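PDB 4WRI: okadaic acid binding protein 2-alpha from Halichondria okadai, which binds the cytotoxin okadaic acid in an internal pocket and is implicated in accumulating this toxin in the sponge. Local coordinates for residues T19-R22 with P23-V26; S10-W13 with C14-R18; T112-E115 with G116-R119. All coordinates share one frame; numbering follows the deposited sequence.

Contact 1. Residues T19-R22 with P23-V26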
loop_
_atom_site.group_PDB
_atom_site.type_symbol
_atom_site.label_atom_id
_atom_site.label_comp_id
_atom_site.label_asym_id
_atom_site.label_seq_id
_atom_site.Cartn_x
_atom_site.Cartn_y
_atom_site.Cartn_z
ATOM N N THR A 19 -1.637 8.703 4.386
ATOM C CA THR A 19 -2.036 7.457 5.046
ATOM C C THR A 19 -1.108 6.305 4.625
ATOM O O THR A 19 -0.815 5.421 5.409
ATOM C CB THR A 19 -3.518 7.150 4.746
ATOM O OG1 THR A 19 -4.323 8.236 5.252
ATOM C CG2 THR A 19 -3.978 5.845 5.389
ATOM N N VAL A 20 -0.647 6.327 3.382
ATOM C CA VAL A 20 0.364 5.375 2.936
ATOM C C VAL A 20 1.681 5.583 3.678
ATOM O O VAL A 20 2.322 4.626 4.106
ATOM C CB VAL A 20 0.632 5.545 1.437
ATOM C CG1 VAL A 20 1.771 4.635 0.982
ATOM C CG2 VAL A 20 -0.633 5.268 0.620
ATOM N N PHE A 21 2.105 6.836 3.815
ATOM C CA PHE A 21 3.436 7.157 4.327
ATOM C C PHE A 21 3.533 6.962 5.839
ATOM O O PHE A 21 4.606 6.582 6.357
ATOM C CB PHE A 21 3.781 8.604 3.955
ATOM C CG PHE A 21 5.205 9.000 4.256
ATOM C CD1 PHE A 21 6.221 8.774 3.333
ATOM C CD2 PHE A 21 5.529 9.608 5.460
ATOM C CE1 PHE A 21 7.539 9.183 3.588
ATOM C CE2 PHE A 21 6.862 10.017 5.725
ATOM C CZ PHE A 21 7.853 9.799 4.794
ATOM N N ARG A 22 2.438 7.241 6.552
ATOM C CA ARG A 22 2.486 7.272 8.019
ATOM C C ARG A 22 3.089 6.022 8.686
ATOM O O ARG A 22 3.963 6.177 9.536
ATOM C CB ARG A 22 1.113 7.652 8.624
ATOM C CG ARG A 22 1.110 7.766 10.171
ATOM C CD ARG A 22 1.962 8.927 10.685
ATOM N NE ARG A 22 1.843 10.138 9.862
ATOM C CZ ARG A 22 0.843 11.018 9.912
ATOM N NH1 ARG A 22 -0.162 10.852 10.769
ATOM N NH2 ARG A 22 0.841 12.071 9.094
ATOM N N PRO A 23 2.661 4.814 8.285
ATOM C CA PRO A 23 3.246 3.641 8.957
ATOM C C PRO A 23 4.758 3.531 8.718
ATOM O O PRO A 23 5.487 3.067 9.615
ATOM C CB PRO A 23 2.496 2.461 8.337
ATOM C CG PRO A 23 1.215 3.050 7.801
ATOM C CD PRO A 23 1.564 4.452 7.366
ATOM N N TRP A 24 5.236 3.960 7.549
ATOM C CA TRP A 24 6.666 3.945 7.280
ATOM C C TRP A 24 7.374 4.958 8.163
ATOM O O TRP A 24 8.433 4.688 8.712
ATOM C CB TRP A 24 6.950 4.271 5.822
ATOM C CG TRP A 24 6.258 3.382 4.826
ATOM C CD1 TRP A 24 5.815 2.091 5.012
ATOM C CD2 TRP A 24 5.967 3.716 3.470
ATOM N NE1 TRP A 24 5.262 1.619 3.843
ATOM C CE2 TRP A 24 5.318 2.605 2.890
ATOM C CE3 TRP A 24 6.155 4.867 2.697
ATOM C CZ2 TRP A 24 4.883 2.597 1.560
ATOM C CZ3 TRP A 24 5.726 4.844 1.367
ATOM C CH2 TRP A 24 5.087 3.736 0.824
ATOM N N ASP A 25 6.796 6.154 8.291
ATOM C CA ASP A 25 7.336 7.169 9.192
ATOM C C ASP A 25 7.445 6.571 10.602
ATOM O O ASP A 25 8.490 6.699 11.251
ATOM C CB ASP A 25 6.415 8.394 9.158
ATOM C CG ASP A 25 7.012 9.634 9.797
ATOM O OD1 ASP A 25 8.122 9.599 10.374
ATOM O OD2 ASP A 25 6.333 10.684 9.698
ATOM N N VAL A 26 6.374 5.947 11.079
ATOM C CA VAL A 26 6.398 5.357 12.418
ATOM C C VAL A 26 7.496 4.288 12.547
ATOM O O VAL A 26 8.251 4.302 13.531
ATOM C CB VAL A 26 5.004 4.818 12.819
ATOM C CG1 VAL A 26 5.075 4.060 14.139
ATOM C CG2 VAL A 26 4.013 5.988 12.948
HETATM O O HOH W 1 4.082 10.563 8.284
#
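The indole of Trp-24 carries the carbonyl oxygen of Val-20 on one face, with Val-20 O 3.7 Å above the ring plane and over its centre. Val-20 and Trp-24 lie side by side along the helix. CG1 of Val-20, anti to the backbone N (chi1 175°), is the branch that meets the indole, 3.4 Å from Trp-24 CH2, a snug fit. Phe-21 crosses Trp-24 at about a right angle, its CD1 4.0 Å from Trp-24 CE3, while its CE2 lies 3.8 Å from Asp-25 CB. A water sits at the edge of the Phe-21 ring, in its plane, and also at the edge of the Arg-22 guanidinium. It accepts from Arg-22 NE at 2.8 Å and donates to Asp-25 OD2 at 2.7 Å, bridging two charges too far apart for a salt bridge; bends at chi2 and chi3 fold the arginine back to meet it. Arg-22 also forms a salt bridge with Glu-86. Pro-23 has no N-H to offer Thr-19 O and instead brings CD within 3.2 Å of that oxygen, kinking helix 11-27. Regular bonding resumes past the kink, Asp-25 N donating to Phe-21 O and Val-26 N to Arg-22 O. Trp-24 touches okadaic acid and meets His-67, Phe-39 and Tyr-89 edge-to-face, as part of an aromatic cluster beside the toxin. Asp-25 OD1 accepts from Gly-32 N, a bond resembling that of the first acidic residue of an EF-hand loop, with helix 11-27 as the probable entering helix.

Contact 2. Residues S10-W13 with C14-R18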
loop_
_atom_site.group_PDB
_atom_site.type_symbol
_atom_site.label_atom_id
_atom_site.label_comp_id
_atom_site.label_asym_id
_atom_site.label_seq_id
_atom_site.Cartn_x
_atom_site.Cartn_y
_atom_site.Cartn_z
ATOM N N SER A 10 -6.138 16.539 -5.331
ATOM C CA SER A 10 -7.103 16.978 -4.353
ATOM C C SER A 10 -6.562 16.829 -2.948
ATOM O O SER A 10 -5.681 15.990 -2.692
ATOM C CB SER A 10 -8.402 16.174 -4.477
ATOM O OG SER A 10 -8.195 14.824 -4.034
ATOM N N ALA A 11 -7.107 17.597 -2.019
ATOM C CA ALA A 11 -6.739 17.489 -0.622
ATOM C C ALA A 11 -7.003 16.073 -0.117
ATOM O O ALA A 11 -6.244 15.546 0.705
ATOM C CB ALA A 11 -7.512 18.503 0.218
ATOM N N HIS A 12 -8.079 15.473 -0.604
ATOM C CA HIS A 12 -8.432 14.134 -0.166
ATOM C C HIS A 12 -7.390 13.128 -0.632
ATOM O O HIS A 12 -6.997 12.245 0.132
ATOM C CB HIS A 12 -9.803 13.735 -0.702
ATOM C CG HIS A 12 -10.190 12.340 -0.330
ATOM N ND1 HIS A 12 -10.421 11.962 0.973
ATOM C CD2 HIS A 12 -10.357 11.232 -1.088
ATOM C CE1 HIS A 12 -10.723 10.676 1.000
ATOM N NE2 HIS A 12 -10.702 10.215 -0.234
ATOM N N TRP A 13 -6.949 13.238 -1.872
ATOM C CA TRP A 13 -5.916 12.332 -2.356
ATOM C C TRP A 13 -4.637 12.508 -1.556
ATOM O O TRP A 13 -3.967 11.519 -1.207
ATOM C CB TRP A 13 -5.690 12.508 -3.842
ATOM C CG TRP A 13 -4.669 11.585 -4.422
ATOM C CD1 TRP A 13 -4.897 10.357 -4.984
ATOM C CD2 TRP A 13 -3.259 11.818 -4.529
ATOM N NE1 TRP A 13 -3.716 9.799 -5.411
ATOM C CE2 TRP A 13 -2.695 10.677 -5.138
ATOM C CE3 TRP A 13 -2.414 12.852 -4.124
ATOM C CZ2 TRP A 13 -1.327 10.569 -5.396
ATOM C CZ3 TRP A 13 -1.067 12.732 -4.370
ATOM C CH2 TRP A 13 -0.535 11.610 -4.995
ATOM N N CYS A 14 -4.266 13.738 -1.227
ATOM C CA CYS A 14 -3.063 13.908 -0.419
ATOM C C CYS A 14 -3.175 13.256 0.942
ATOM O O CYS A 14 -2.191 12.716 1.461
ATOM C CB CYS A 14 -2.708 15.383 -0.266
ATOM S SG CYS A 14 -2.230 16.151 -1.842
ATOM N N ARG A 15 -4.366 13.305 1.531
ATOM C CA ARG A 15 -4.630 12.638 2.781
ATOM C C ARG A 15 -4.467 11.136 2.628
ATOM O O ARG A 15 -3.913 10.482 3.511
ATOM C CB ARG A 15 -6.054 12.941 3.239
ATOM C CG ARG A 15 -6.373 12.429 4.624
ATOM C CD ARG A 15 -7.793 12.799 5.013
ATOM N NE ARG A 15 -8.125 12.285 6.325
ATOM C CZ ARG A 15 -9.370 12.131 6.773
ATOM N NH1 ARG A 15 -10.390 12.470 6.002
ATOM N NH2 ARG A 15 -9.591 11.636 7.980
ATOM N N LYS A 16 -4.961 10.587 1.527
ATOM C CA LYS A 16 -4.736 9.167 1.283
ATOM C C LYS A 16 -3.222 8.866 1.199
ATOM O O LYS A 16 -2.758 7.850 1.769
ATOM C CB LYS A 16 -5.474 8.695 0.028
ATOM C CG LYS A 16 -6.989 8.634 0.184
ATOM C CD LYS A 16 -7.665 8.019 -1.039
ATOM C CE LYS A 16 -7.494 8.844 -2.318
ATOM N NZ LYS A 16 -8.177 8.179 -3.481
ATOM N N MET A 17 -2.439 9.717 0.539
ATOM C CA MET A 17 -1.009 9.438 0.430
ATOM C C MET A 17 -0.289 9.595 1.765
ATOM O O MET A 17 0.651 8.840 2.057
ATOM C CB MET A 17 -0.352 10.261 -0.673
ATOM C CG MET A 17 -0.865 9.916 -2.047
ATOM S SD MET A 17 -0.725 8.162 -2.533
ATOM C CE MET A 17 -2.387 7.526 -2.261
ATOM N N ARG A 18 -0.718 10.534 2.602
ATOM C CA ARG A 18 -0.187 10.610 3.960
ATOM C C ARG A 18 -0.510 9.328 4.716
ATOM O O ARG A 18 0.251 8.899 5.588
ATOM C CB ARG A 18 -0.745 11.822 4.717
ATOM C CG ARG A 18 -0.263 13.158 4.153
ATOM C CD ARG A 18 -0.583 14.294 5.132
ATOM N NE ARG A 18 -2.014 14.589 5.222
ATOM C CZ ARG A 18 -2.696 15.340 4.349
ATOM N NH1 ARG A 18 -2.108 15.861 3.276
ATOM N NH2 ARG A 18 -3.992 15.547 4.570
HETATM O O HOH W 2 -4.859 17.104 2.384
HETATM O O HOH W 3 -10.724 13.585 3.319
#
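The N-cap of helix 11-27 is built here: Ser-10 OG accepts from Trp-13 N at 3.0 Å, while Ser-10 O takes the first main-chain bond of the turn, from Cys-14 N. Arg-15, Lys-16 and Met-17 continue the i to i+4 pattern. Trp-13 carries the apolar packing. Its CG stands anti to the backbone N (chi1 -178°), swinging the indole forward along the helix until Met-17 CG lies over the six-membered ring in a CH-pi contact, 3.4 Å from the centroid and 13° off the normal. Met-17 SD follows obliquely, a Met-aromatic contact 4.3 Å from the same centroid, whereas Cys-14 SG comes to the ring edge, 4.0 Å from Trp-13 CE3. On the adjacent flank Lys-16 CG lies over one imidazole face of His-12, with CD 3.8 Å from His-12 NE2. One water donates to Ala-11 O and accepts from Arg-18 NH2, which also pairs with the C-terminal carboxylate of Asp-192; another joins His-12 ND1 to Arg-15 NH1. His-12 NE2 bonds Asn-184 OD1, and Arg-15 NE the carbonyl of Val-191. Trp-13 NE1 bonds the carbonyl of Phe-173, Lys-16 NZ those of Phe-172 and Asp-175, and Ser-10 OG that of Gln-176, at and just past the end of helix 169-174. Trp-13 and Cys-14 pack on helix 86-96, Met-17 on helix 169-174.

Contact 3. Residues T112-E115 with G116-R119. With OKA (okadaic acid), chain B.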
loop_
_atom_site.group_PDB
_atom_site.type_symbol
_atom_site.label_atom_id
_atom_site.label_comp_id
_atom_site.label_asym_id
_atom_site.label_seq_id
_atom_site.Cartn_x
_atom_site.Cartn_y
_atom_site.Cartn_z
ATOM N N THR A 112 3.125 -10.382 -5.221
ATOM C CA THR A 112 4.058 -10.938 -4.242
ATOM C C THR A 112 3.387 -11.262 -2.911
ATOM O O THR A 112 3.693 -12.278 -2.288
ATOM C CB THR A 112 5.320 -10.071 -4.026
ATOM O OG1 THR A 112 4.960 -8.838 -3.400
ATOM C CG2 THR A 112 5.978 -9.806 -5.349
ATOM N N PHE A 113 2.430 -10.438 -2.496
ATOM C CA PHE A 113 1.722 -10.704 -1.263
ATOM C C PHE A 113 0.715 -11.825 -1.467
ATOM O O PHE A 113 0.611 -12.736 -0.645
ATOM C CB PHE A 113 0.992 -9.439 -0.778
ATOM C CG PHE A 113 0.362 -9.594 0.575
ATOM C CD1 PHE A 113 1.138 -9.508 1.720
ATOM C CD2 PHE A 113 -0.993 -9.835 0.718
ATOM C CE1 PHE A 113 0.576 -9.638 2.982
ATOM C CE2 PHE A 113 -1.549 -9.976 1.978
ATOM C CZ PHE A 113 -0.756 -9.873 3.105
ATOM N N TRP A 114 -0.026 -11.739 -2.566
ATOM C CA TRP A 114 -1.116 -12.666 -2.849
ATOM C C TRP A 114 -0.609 -14.103 -2.957
ATOM O O TRP A 114 -1.296 -15.037 -2.536
ATOM C CB TRP A 114 -1.884 -12.249 -4.113
ATOM C CG TRP A 114 -3.106 -13.050 -4.283
ATOM C CD1 TRP A 114 -3.214 -14.244 -4.938
ATOM C CD2 TRP A 114 -4.395 -12.774 -3.727
ATOM N NE1 TRP A 114 -4.500 -14.715 -4.844
ATOM C CE2 TRP A 114 -5.240 -13.844 -4.089
ATOM C CE3 TRP A 114 -4.920 -11.726 -2.961
ATOM C CZ2 TRP A 114 -6.587 -13.888 -3.728
ATOM C CZ3 TRP A 114 -6.253 -11.773 -2.601
ATOM C CH2 TRP A 114 -7.073 -12.852 -2.984
ATOM N N GLU A 115 0.600 -14.279 -3.476
ATOM C CA GLU A 115 1.151 -15.625 -3.657
ATOM C C GLU A 115 1.560 -16.267 -2.328
ATOM O O GLU A 115 1.729 -17.484 -2.244
ATOM C CB GLU A 115 2.324 -15.590 -4.634
ATOM C CG GLU A 115 1.902 -15.269 -6.067
ATOM C CD GLU A 115 3.081 -15.021 -6.994
ATOM O OE1 GLU A 115 4.236 -15.024 -6.512
ATOM O OE2 GLU A 115 2.850 -14.817 -8.206
ATOM N N GLY A 116 1.713 -15.458 -1.285
ATOM C CA GLY A 116 2.013 -15.986 0.032
ATOM C C GLY A 116 0.765 -16.428 0.779
ATOM O O GLY A 116 0.811 -17.303 1.645
ATOM N N ILE A 117 -0.372 -15.837 0.444
ATOM C CA ILE A 117 -1.605 -16.149 1.151
ATOM C C ILE A 117 -2.494 -17.082 0.343
ATOM O O ILE A 117 -3.470 -17.632 0.854
ATOM C CB ILE A 117 -2.390 -14.874 1.506
ATOM C CG1 ILE A 117 -2.802 -14.165 0.210
ATOM C CG2 ILE A 117 -1.545 -13.989 2.432
ATOM C CD1 ILE A 117 -3.534 -12.865 0.347
ATOM N N ASP A 118 -2.146 -17.275 -0.920
ATOM C CA ASP A 118 -2.932 -18.117 -1.809
ATOM C C ASP A 118 -1.972 -19.104 -2.457
ATOM O O ASP A 118 -1.664 -19.006 -3.645
ATOM C CB ASP A 118 -3.651 -17.262 -2.855
ATOM C CG ASP A 118 -4.466 -18.085 -3.826
ATOM O OD1 ASP A 118 -4.711 -19.278 -3.542
ATOM O OD2 ASP A 118 -4.868 -17.540 -4.875
ATOM N N ARG A 119 -1.492 -20.045 -1.648
ATOM C CA ARG A 119 -0.435 -20.971 -2.049
ATOM C C ARG A 119 -0.872 -21.940 -3.139
ATOM O O ARG A 119 -0.057 -22.372 -3.953
ATOM C CB ARG A 119 0.059 -21.766 -0.841
ATOM C CG ARG A 119 0.324 -20.923 0.383
ATOM C CD ARG A 119 -0.838 -20.975 1.364
ATOM N NE ARG A 119 -0.810 -19.809 2.238
ATOM C CZ ARG A 119 -1.514 -19.679 3.354
ATOM N NH1 ARG A 119 -2.316 -20.658 3.766
ATOM N NH2 ARG A 119 -1.403 -18.564 4.063
HETATM C C1 OKA B . 3.621 -4.176 3.226
HETATM C C2 OKA B . 3.756 -5.716 3.177
HETATM C C3 OKA B . 3.449 -6.219 1.767
HETATM C C4 OKA B . 4.367 -5.615 0.680
HETATM C C5 OKA B . 3.907 -6.096 -0.689
HETATM C C6 OKA B . 4.914 -5.693 -1.768
HETATM C C7 OKA B . 6.337 -6.154 -1.370
HETATM C C8 OKA B . 6.660 -5.604 0.009
HETATM C C9 OKA B . 7.966 -6.164 0.496
HETATM C C10 OKA B . 8.883 -5.357 1.061
HETATM C C11 OKA B . 8.707 -3.876 1.181
HETATM C C12 OKA B . 7.200 -3.540 0.989
HETATM C C13 OKA B . 7.020 -2.039 0.713
HETATM C C14 OKA B . 5.508 -1.735 0.580
HETATM C C15 OKA B . 5.031 -1.314 -0.592
HETATM C C16 OKA B . 3.550 -1.070 -0.681
HETATM C C17 OKA B . 3.118 0.307 -1.251
HETATM C C18 OKA B . 1.913 -0.014 -2.153
HETATM C C19 OKA B . 1.819 -1.573 -2.094
HETATM C C20 OKA B . 1.342 -2.168 -3.352
HETATM C C21 OKA B . 1.244 -3.706 -3.165
HETATM C C22 OKA B . 0.312 -3.958 -1.983
HETATM C C23 OKA B . 0.870 -3.245 -0.740
HETATM C C24 OKA B . -0.113 -3.456 0.459
HETATM C C25 OKA B . -0.273 -4.955 0.571
HETATM C C26 OKA B . -0.623 -5.693 -0.671
HETATM C C27 OKA B . -2.103 -5.482 -1.062
HETATM C C28 OKA B . -2.988 -6.153 -0.000
HETATM C C29 OKA B . -4.486 -6.193 -0.343
HETATM C C30 OKA B . -5.201 -6.789 0.907
HETATM C C31 OKA B . -4.900 -8.234 1.224
HETATM C C32 OKA B . -5.784 -8.765 2.353
HETATM C C33 OKA B . -7.253 -8.376 2.227
HETATM C C34 OKA B . -7.364 -6.908 1.784
HETATM C C35 OKA B . -8.855 -6.664 1.359
HETATM C C36 OKA B . -9.040 -5.161 1.191
HETATM C C37 OKA B . -8.648 -4.484 2.473
HETATM C C38 OKA B . -7.226 -4.779 2.875
HETATM C C39 OKA B . -5.011 -9.137 -0.004
HETATM C C40 OKA B . -4.996 -4.760 -0.555
HETATM C C41 OKA B . -0.120 -5.609 1.690
HETATM C C42 OKA B . 7.539 -1.212 1.874
HETATM C C43 OKA B . 10.142 -6.027 1.540
HETATM C C44 OKA B . 2.809 -6.348 4.188
HETATM O O1 OKA B . 2.545 -3.732 2.822
HETATM O O2 OKA B . 4.566 -3.499 3.640
HETATM O O3 OKA B . 5.086 -6.082 3.523
HETATM O O4 OKA B . 5.704 -6.060 0.947
HETATM O O5 OKA B . 7.274 -5.692 -2.377
HETATM O O6 OKA B . 6.684 -4.180 -0.091
HETATM O O7 OKA B . 3.093 -1.964 -1.651
HETATM O O8 OKA B . 0.911 -1.849 -0.995
HETATM O O9 OKA B . 0.242 -5.371 -1.771
HETATM O O10 OKA B . 0.389 -2.846 1.585
HETATM O O11 OKA B . -2.308 -6.109 -2.317
HETATM O O12 OKA B . -6.628 -6.609 0.665
HETATM O O13 OKA B . -7.033 -6.235 2.972
#
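Phe-113, Trp-114 and Ile-117 form the tight inner side of the last turn of helix 109-117, which leads into what looks, from sequence and bonding, like an EF-hand-like loop starting at Asp-118. Ile-117 CG1 takes the crowded position between backbone N and carbonyl carbon (chi1 63°), which sends CD1 between the two aromatics, 3.8 Å from Trp-114 CE3 and 3.9 Å from Phe-113 CE2. The Phe-113 ring bears okadaic acid on one face, toxin atom C41 centred 4.0 Å above its plane; Trp-114 offers an edge to the toxin's C39 methyl. The solvent side is looser. Glu-115 extends outward, and Arg-119 is exposed, its NE bonded almost straight to Gly-116 O at 3.0 Å. The helix tightens as it ends: Gly-116 N donates to Phe-113 O and Ile-117 N to Trp-114 O, both from above the carbonyl planes, while i to i+4 bonds persist only weakly. Asp-118 locks the exit: OD1 accepts from the N of residue 122 (a dimethyl-lysine), and OD2 from both Gly-123 N and, through its anti lone pair, Trp-114 NE1 at 2.8 Å, a bent bond (139°) with OD2 tilted from the indole plane.

Along the chain, contact 2 comes first, contact 1 follows directly on the same helix 11-27, and contact 3 closes helix 109-117 much later. The centres of contacts 1 and 2 are 13 Å apart; that of contact 3 lies 23 Å from contact 1 and 29 Å from contact 2, across the chain's centre. Okadaic acid spans the gap, touching Trp-24 from one side and residues 112-114 from the other. Contact 2, set back from the toxin, joins the N-terminal helix to helices 86-96 and 169-174. Contacts 1 and 3 each precede a short strand, 33-34 and 124-125, which belong to different two-stranded sheets, consistent with an EF-hand-like fold enclosing the pocket.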